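Local coordinates for maltose/maltodextrin-binding protein (Thermus thermophilus, PDB 2GH9), which binds maltotriose as a periplasmic solute-binding protein, presumably handing the trisaccharide to an ABC transporter for uptake, at the alpha-D-glucopyranose site. Numbering follows the deposited sequence.

The alpha-D-glucopyranose site. Residues 8, 39, 63, 65-66, 113, 155-158, 215, 235, 269, 305, 335, 345. With GLC (alpha-D-glucopyranose), chain B; GLC (alpha-D-glucopyranose), chain C; GLC (alpha-D-glucopyranose), chain D.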
ATOM      1  N   HIS A   8      -6.438  -1.549 -10.780  1.00 19.08           N
ATOM      2  CA  HIS A   8      -5.050  -1.070 -10.914  1.00 19.45           C
ATOM      3  C   HIS A   8      -4.056  -2.227 -11.036  1.00 19.63           C
ATOM      4  O   HIS A   8      -2.826  -2.031 -11.050  1.00 18.85           O
ATOM      5  CB  HIS A   8      -4.646  -0.160  -9.750  1.00 18.68           C
ATOM      6  CG  HIS A   8      -4.876  -0.740  -8.382  1.00 19.21           C
ATOM      7  ND1 HIS A   8      -3.912  -1.454  -7.699  1.00 18.48           N
ATOM      8  CD2 HIS A   8      -5.936  -0.643  -7.539  1.00 20.07           C
ATOM      9  CE1 HIS A   8      -4.384  -1.807  -6.515  1.00 20.22           C
ATOM     10  NE2 HIS A   8      -5.601  -1.305  -6.381  1.00 20.32           N
ATOM     11  N   PHE A  39      -3.538   3.410 -10.637  1.00 20.64           N
ATOM     12  CA  PHE A  39      -3.890   3.475  -9.219  1.00 20.57           C
ATOM     13  C   PHE A  39      -4.155   4.899  -8.753  1.00 20.54           C
ATOM     14  O   PHE A  39      -5.155   5.162  -8.074  1.00 20.11           O
ATOM     15  CB  PHE A  39      -2.771   2.833  -8.381  1.00 20.52           C
ATOM     16  CG  PHE A  39      -2.909   3.053  -6.900  1.00 19.88           C
ATOM     17  CD1 PHE A  39      -3.703   2.206  -6.138  1.00 21.55           C
ATOM     18  CD2 PHE A  39      -2.261   4.101  -6.273  1.00 19.57           C
ATOM     19  CE1 PHE A  39      -3.826   2.405  -4.779  1.00 20.87           C
ATOM     20  CE2 PHE A  39      -2.395   4.321  -4.900  1.00 20.31           C
ATOM     21  CZ  PHE A  39      -3.169   3.476  -4.159  1.00 20.45           C
ATOM     22  N   PRO A  63      -7.366   0.633  -1.719  1.00 18.70           N
ATOM     23  CA  PRO A  63      -6.728   0.615  -0.408  1.00 19.22           C
ATOM     24  C   PRO A  63      -7.673   1.238   0.601  1.00 19.24           C
ATOM     25  O   PRO A  63      -8.448   2.136   0.264  1.00 19.91           O
ATOM     26  CB  PRO A  63      -5.484   1.499  -0.602  1.00 18.95           C
ATOM     27  CG  PRO A  63      -5.916   2.471  -1.638  1.00 18.21           C
ATOM     28  CD  PRO A  63      -6.847   1.719  -2.561  1.00 19.22           C
ATOM     29  N   ASP A  65      -7.343   3.325   3.008  1.00 21.36           N
ATOM     30  CA  ASP A  65      -7.256   4.741   3.383  1.00 21.04           C
ATOM     31  C   ASP A  65      -8.270   5.595   2.608  1.00 21.58           C
ATOM     32  O   ASP A  65      -8.660   6.667   3.066  1.00 21.97           O
ATOM     33  CB  ASP A  65      -5.818   5.278   3.278  1.00 21.04           C
ATOM     34  CG  ASP A  65      -5.294   5.282   1.883  1.00 21.12           C
ATOM     35  OD1 ASP A  65      -5.099   4.168   1.291  1.00 19.80           O
ATOM     36  OD2 ASP A  65      -5.058   6.404   1.382  1.00 20.55           O
ATOM     37  N   TRP A  66      -8.721   5.103   1.457  1.00 21.39           N
ATOM     38  CA  TRP A  66      -9.736   5.783   0.648  1.00 22.07           C
ATOM     39  C   TRP A  66     -11.184   5.712   1.203  1.00 22.40           C
ATOM     40  O   TRP A  66     -12.053   6.431   0.703  1.00 21.73           O
ATOM     41  CB  TRP A  66      -9.784   5.161  -0.740  1.00 21.97           C
ATOM     42  CG  TRP A  66      -8.575   5.314  -1.579  1.00 20.83           C
ATOM     43  CD1 TRP A  66      -7.388   5.916  -1.237  1.00 20.83           C
ATOM     44  CD2 TRP A  66      -8.416   4.840  -2.916  1.00 20.61           C
ATOM     45  NE1 TRP A  66      -6.516   5.856  -2.289  1.00 21.39           N
ATOM     46  CE2 TRP A  66      -7.120   5.207  -3.337  1.00 21.27           C
ATOM     47  CE3 TRP A  66      -9.249   4.156  -3.812  1.00 21.19           C
ATOM     48  CZ2 TRP A  66      -6.628   4.891  -4.604  1.00 21.59           C
ATOM     49  CZ3 TRP A  66      -8.760   3.837  -5.073  1.00 20.95           C
ATOM     50  CH2 TRP A  66      -7.464   4.216  -5.465  1.00 21.94           C
ATOM     51  N   GLU A 113      -1.084  -5.835   2.905  1.00 18.33           N
ATOM     52  CA  GLU A 113       0.174  -5.537   2.258  1.00 18.07           C
ATOM     53  C   GLU A 113       0.937  -4.498   3.050  1.00 18.45           C
ATOM     54  O   GLU A 113       0.366  -3.732   3.802  1.00 17.97           O
ATOM     55  CB  GLU A 113      -0.095  -4.977   0.868  1.00 18.36           C
ATOM     56  CG  GLU A 113      -0.939  -3.693   0.884  1.00 17.41           C
ATOM     57  CD  GLU A 113      -1.444  -3.297  -0.471  1.00 16.97           C
ATOM     58  OE1 GLU A 113      -1.366  -4.144  -1.364  1.00 19.42           O
ATOM     59  OE2 GLU A 113      -1.894  -2.130  -0.659  1.00 18.41           O
ATOM     60  N   ASP A 155       7.891   9.335  -2.529  1.00 22.97           N
ATOM     61  CA  ASP A 155       6.551   8.910  -2.098  1.00 22.49           C
ATOM     62  C   ASP A 155       6.348   8.880  -0.554  1.00 22.06           C
ATOM     63  O   ASP A 155       7.087   8.221   0.162  1.00 22.41           O
ATOM     64  CB  ASP A 155       6.273   7.545  -2.733  1.00 22.36           C
ATOM     65  CG  ASP A 155       4.807   7.132  -2.668  1.00 23.34           C
ATOM     66  OD1 ASP A 155       4.288   7.037  -1.553  1.00 25.37           O
ATOM     67  OD2 ASP A 155       4.193   6.855  -3.730  1.00 23.57           O
ATOM     68  N   PRO A 156       5.330   9.579  -0.039  1.00 21.95           N
ATOM     69  CA  PRO A 156       5.116   9.650   1.431  1.00 21.42           C
ATOM     70  C   PRO A 156       4.755   8.309   2.131  1.00 21.23           C
ATOM     71  O   PRO A 156       5.291   7.980   3.212  1.00 20.60           O
ATOM     72  CB  PRO A 156       3.976  10.676   1.576  1.00 21.02           C
ATOM     73  CG  PRO A 156       3.330  10.753   0.262  1.00 21.69           C
ATOM     74  CD  PRO A 156       4.313  10.342  -0.790  1.00 21.85           C
ATOM     75  N   TYR A 157       3.864   7.544   1.509  1.00 20.79           N
ATOM     76  CA  TYR A 157       3.603   6.137   1.915  1.00 20.13           C
ATOM     77  C   TYR A 157       4.876   5.270   2.038  1.00 19.17           C
ATOM     78  O   TYR A 157       5.084   4.600   3.042  1.00 18.09           O
ATOM     79  CB  TYR A 157       2.638   5.506   0.910  1.00 19.91           C
ATOM     80  CG  TYR A 157       2.344   4.032   1.095  1.00 19.84           C
ATOM     81  CD1 TYR A 157       1.293   3.626   1.875  1.00 18.91           C
ATOM     82  CD2 TYR A 157       3.104   3.057   0.433  1.00 19.50           C
ATOM     83  CE1 TYR A 157       0.985   2.297   2.028  1.00 20.42           C
ATOM     84  CE2 TYR A 157       2.831   1.727   0.587  1.00 19.89           C
ATOM     85  CZ  TYR A 157       1.746   1.340   1.388  1.00 19.71           C
ATOM     86  OH  TYR A 157       1.417   0.015   1.575  1.00 19.44           O
ATOM     87  N   PHE A 158       5.736   5.279   1.026  1.00 19.51           N
ATOM     88  CA  PHE A 158       6.963   4.452   1.063  1.00 19.27           C
ATOM     89  C   PHE A 158       7.908   4.852   2.202  1.00 19.21           C
ATOM     90  O   PHE A 158       8.582   4.008   2.811  1.00 18.99           O
ATOM     91  CB  PHE A 158       7.690   4.545  -0.283  1.00 19.63           C
ATOM     92  CG  PHE A 158       7.144   3.630  -1.328  1.00 19.18           C
ATOM     93  CD1 PHE A 158       7.828   2.472  -1.668  1.00 18.87           C
ATOM     94  CD2 PHE A 158       5.963   3.917  -1.972  1.00 19.24           C
ATOM     95  CE1 PHE A 158       7.333   1.632  -2.629  1.00 19.31           C
ATOM     96  CE2 PHE A 158       5.459   3.064  -2.925  1.00 19.25           C
ATOM     97  CZ  PHE A 158       6.158   1.934  -3.270  1.00 18.26           C
ATOM     98  N   TYR A 215       8.812   5.257  -8.719  1.00 26.92           N
ATOM     99  CA  TYR A 215       8.382   3.870  -8.630  1.00 26.25           C
ATOM    100  C   TYR A 215       8.913   3.027  -9.789  1.00 25.85           C
ATOM    101  O   TYR A 215       9.482   1.972  -9.574  1.00 25.19           O
ATOM    102  CB  TYR A 215       6.846   3.748  -8.570  1.00 25.77           C
ATOM    103  CG  TYR A 215       6.482   2.329  -8.277  1.00 25.71           C
ATOM    104  CD1 TYR A 215       6.450   1.855  -6.968  1.00 26.02           C
ATOM    105  CD2 TYR A 215       6.301   1.423  -9.309  1.00 25.56           C
ATOM    106  CE1 TYR A 215       6.183   0.505  -6.707  1.00 24.77           C
ATOM    107  CE2 TYR A 215       6.034   0.102  -9.060  1.00 25.81           C
ATOM    108  CZ  TYR A 215       5.978  -0.354  -7.755  1.00 24.93           C
ATOM    109  OH  TYR A 215       5.730  -1.677  -7.542  1.00 25.24           O
ATOM    110  N   TRP A 235       2.420  -6.270  -3.939  1.00 19.93           N
ATOM    111  CA  TRP A 235       1.842  -5.947  -5.240  1.00 20.51           C
ATOM    112  C   TRP A 235       2.811  -6.072  -6.404  1.00 20.74           C
ATOM    113  O   TRP A 235       2.366  -6.127  -7.557  1.00 21.73           O
ATOM    114  CB  TRP A 235       1.263  -4.513  -5.256  1.00 19.97           C
ATOM    115  CG  TRP A 235       2.249  -3.489  -4.846  1.00 19.83           C
ATOM    116  CD1 TRP A 235       3.208  -2.890  -5.622  1.00 19.50           C
ATOM    117  CD2 TRP A 235       2.405  -2.965  -3.533  1.00 18.40           C
ATOM    118  NE1 TRP A 235       3.957  -2.015  -4.850  1.00 20.87           N
ATOM    119  CE2 TRP A 235       3.478  -2.048  -3.567  1.00 17.48           C
ATOM    120  CE3 TRP A 235       1.739  -3.185  -2.317  1.00 20.05           C
ATOM    121  CZ2 TRP A 235       3.874  -1.325  -2.443  1.00 19.09           C
ATOM    122  CZ3 TRP A 235       2.132  -2.463  -1.208  1.00 19.10           C
ATOM    123  CH2 TRP A 235       3.203  -1.553  -1.279  1.00 19.24           C
ATOM    124  N   GLN A 269      -6.354  -3.990   1.025  1.00 19.19           N
ATOM    125  CA  GLN A 269      -7.043  -3.854  -0.239  1.00 19.54           C
ATOM    126  C   GLN A 269      -8.386  -4.580  -0.152  1.00 20.28           C
ATOM    127  O   GLN A 269      -8.447  -5.715   0.297  1.00 20.90           O
ATOM    128  CB  GLN A 269      -6.207  -4.439  -1.370  1.00 19.24           C
ATOM    129  CG  GLN A 269      -4.882  -3.724  -1.620  1.00 17.86           C
ATOM    130  CD  GLN A 269      -4.994  -2.497  -2.509  1.00 18.54           C
ATOM    131  OE1 GLN A 269      -5.888  -2.389  -3.344  1.00 18.58           O
ATOM    132  NE2 GLN A 269      -4.065  -1.565  -2.333  1.00 14.85           N
ATOM    133  N   ARG A 305       0.185 -10.564  -2.467  1.00 21.64           N
ATOM    134  CA  ARG A 305      -0.514  -9.866  -1.379  1.00 21.80           C
ATOM    135  C   ARG A 305      -1.153 -10.901  -0.446  1.00 22.28           C
ATOM    136  O   ARG A 305      -1.523 -11.990  -0.875  1.00 23.11           O
ATOM    137  CB  ARG A 305      -1.580  -8.900  -1.916  1.00 21.11           C
ATOM    138  CG  ARG A 305      -1.042  -7.908  -2.933  1.00 20.66           C
ATOM    139  CD  ARG A 305      -2.070  -6.927  -3.290  1.00 19.57           C
ATOM    140  NE  ARG A 305      -1.914  -6.411  -4.647  1.00 18.62           N
ATOM    141  CZ  ARG A 305      -2.022  -5.136  -4.982  1.00 16.86           C
ATOM    142  NH1 ARG A 305      -2.269  -4.194  -4.068  1.00 19.91           N
ATOM    143  NH2 ARG A 305      -1.890  -4.787  -6.244  1.00 18.02           N
ATOM    144  N   MET A 335      -2.768   2.278   7.971  1.00 23.47           N
ATOM    145  CA  MET A 335      -3.156   3.590   7.516  1.00 23.65           C
ATOM    146  C   MET A 335      -4.480   4.012   8.181  1.00 24.19           C
ATOM    147  O   MET A 335      -5.356   3.171   8.424  1.00 23.77           O
ATOM    148  CB  MET A 335      -3.343   3.605   6.002  1.00 23.77           C
ATOM    149  CG  MET A 335      -2.054   3.627   5.249  1.00 22.89           C
ATOM    150  SD  MET A 335      -2.285   3.822   3.522  1.00 21.77           S
ATOM    151  CE  MET A 335      -2.998   2.231   3.047  1.00 20.77           C
ATOM    152  N   TRP A 345      -1.565  13.328   2.092  1.00 28.31           N
ATOM    153  CA  TRP A 345      -0.592  12.748   1.165  1.00 27.74           C
ATOM    154  C   TRP A 345       0.097  13.780   0.265  1.00 27.97           C
ATOM    155  O   TRP A 345       1.302  13.690   0.002  1.00 27.62           O
ATOM    156  CB  TRP A 345      -1.268  11.697   0.271  1.00 26.17           C
ATOM    157  CG  TRP A 345      -1.897  10.515   0.968  1.00 25.34           C
ATOM    158  CD1 TRP A 345      -3.209  10.143   0.916  1.00 24.62           C
ATOM    159  CD2 TRP A 345      -1.231   9.502   1.752  1.00 23.95           C
ATOM    160  NE1 TRP A 345      -3.408   9.001   1.625  1.00 24.40           N
ATOM    161  CE2 TRP A 345      -2.218   8.576   2.151  1.00 23.77           C
ATOM    162  CE3 TRP A 345       0.093   9.295   2.154  1.00 23.95           C
ATOM    163  CZ2 TRP A 345      -1.925   7.457   2.934  1.00 23.82           C
ATOM    164  CZ3 TRP A 345       0.379   8.201   2.940  1.00 24.54           C
ATOM    165  CH2 TRP A 345      -0.630   7.286   3.322  1.00 24.54           C
TER
HETATM  166  C1  GLC B   1       0.104  -0.579  -8.522  1.00 20.95           C
HETATM  167  C2  GLC B   1      -0.240  -1.572  -7.414  1.00 18.57           C
HETATM  168  C3  GLC B   1      -0.605  -0.820  -6.150  1.00 16.80           C
HETATM  169  C4  GLC B   1       0.558   0.101  -5.749  1.00 16.49           C
HETATM  170  C5  GLC B   1       0.901   1.086  -6.878  1.00 18.76           C
HETATM  171  C6  GLC B   1       2.176   1.889  -6.556  1.00 19.24           C
HETATM  172  O1  GLC B   1      -1.091   0.098  -8.903  1.00 25.38           O
HETATM  173  O2  GLC B   1      -1.302  -2.459  -7.831  1.00 17.50           O
HETATM  174  O3  GLC B   1      -0.941  -1.712  -5.075  1.00 17.32           O
HETATM  175  O4  GLC B   1       0.142   0.915  -4.666  1.00 17.46           O
HETATM  176  O5  GLC B   1       1.095   0.362  -8.091  1.00 19.78           O
HETATM  177  O6  GLC B   1       2.538   2.772  -7.636  1.00 20.67           O
HETATM  178  C1  GLC C   2       0.906   0.772  -3.457  1.00 15.32           C
HETATM  179  C2  GLC C   2      -0.056   0.527  -2.309  1.00 15.94           C
HETATM  180  C3  GLC C   2      -0.907   1.795  -2.075  1.00 16.40           C
HETATM  181  C4  GLC C   2      -0.068   3.054  -1.920  1.00 18.11           C
HETATM  182  C5  GLC C   2       0.929   3.167  -3.070  1.00 17.70           C
HETATM  183  C6  GLC C   2       1.892   4.340  -2.846  1.00 18.26           C
HETATM  184  O2  GLC C   2      -0.926  -0.562  -2.631  1.00 16.86           O
HETATM  185  O3  GLC C   2      -1.738   1.620  -0.948  1.00 16.48           O
HETATM  186  O4  GLC C   2      -0.926   4.213  -1.889  1.00 19.54           O
HETATM  187  O5  GLC C   2       1.690   1.945  -3.206  1.00 14.21           O
HETATM  188  O6  GLC C   2       2.396   4.866  -4.077  1.00 19.26           O
HETATM  189  C1  GLC D   3      -0.932   4.878  -0.630  1.00 21.41           C
HETATM  190  C2  GLC D   3      -2.382   5.239  -0.362  1.00 23.81           C
HETATM  191  C3  GLC D   3      -2.866   6.271  -1.368  1.00 20.91           C
HETATM  192  C4  GLC D   3      -1.915   7.461  -1.362  1.00 22.87           C
HETATM  193  C5  GLC D   3      -0.456   7.044  -1.599  1.00 21.20           C
HETATM  194  C6  GLC D   3       0.542   8.205  -1.469  1.00 22.18           C
HETATM  195  O2  GLC D   3      -3.210   4.062  -0.421  1.00 23.79           O
HETATM  196  O3  GLC D   3      -4.184   6.692  -1.033  1.00 20.11           O
HETATM  197  O4  GLC D   3      -2.353   8.371  -2.370  1.00 22.90           O
HETATM  198  O5  GLC D   3      -0.087   6.047  -0.642  1.00 20.90           O
HETATM  199  O6  GLC D   3       1.756   7.856  -2.144  1.00 25.43           O
HETATM  200  O   HOH W   1      -1.097  -0.085   1.104  1.00 18.54           O
HETATM  201  O   HOH W   2      -1.480   0.916 -11.486  1.00 21.45           O
HETATM  202  O   HOH W   3      -0.604  -3.232 -10.067  1.00 31.64           O
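Maltotriose lies along the ligand cleft of this periplasmic binding protein as three linked glucoses, reducing sugar in chain B, middle sugar in chain C and non-reducing sugar in chain D. The middle sugar is the most tightly enclosed, with 148 of its 155 Å² hidden by protein. Its C4 sits over the centre of the Tyr157 ring, 3.8 Å from the centroid, a ring swung over the sugar by a CG anti to the backbone N (chi1 175°). The Trp235 indole spans a glycosidic link, its six-membered ring under C1 of the middle sugar and its five-membered ring under C4 of the reducing one; Trp345 repeats this CH-pi contact beneath C4 of the non-reducing sugar. Across from Trp235, Phe39 brings its CZ to 3.5 Å from C3 of the middle sugar.

Polar groups appear to fix the register. Asp65 takes O2 and O3 of the non-reducing glucose on separate oxygens, O3 lying 2.6 Å from OD2 on its syn lone pair, while Trp66 NE1 donates to that O3 in its ring plane. From above the Asp155 carboxylate plane, O6 of the non-reducing glucose donates to OD1 and O6 of the middle glucose to OD2. Glu113 OE2 accepts from O2 of the middle glucose at 2.7 Å and from Gln269 NE2 along a nearly straight 168° bond; its OE1 salt-bridges Arg305, which grips O3 and O2 of the reducing glucose end-on through NH1 and NH2.

His8 ND1 pairs with that O2 at 2.8 Å, so the looseness of the reducing glucose, 178 of 232 Å² hidden, lies at anomeric O1, weakly bonded to His8 and 2.7 Å from a water. Aromatic faces packing C-H surfaces while edge polar groups read hydroxyls along the whole chain exemplify sugar recognition, here of maltotriose.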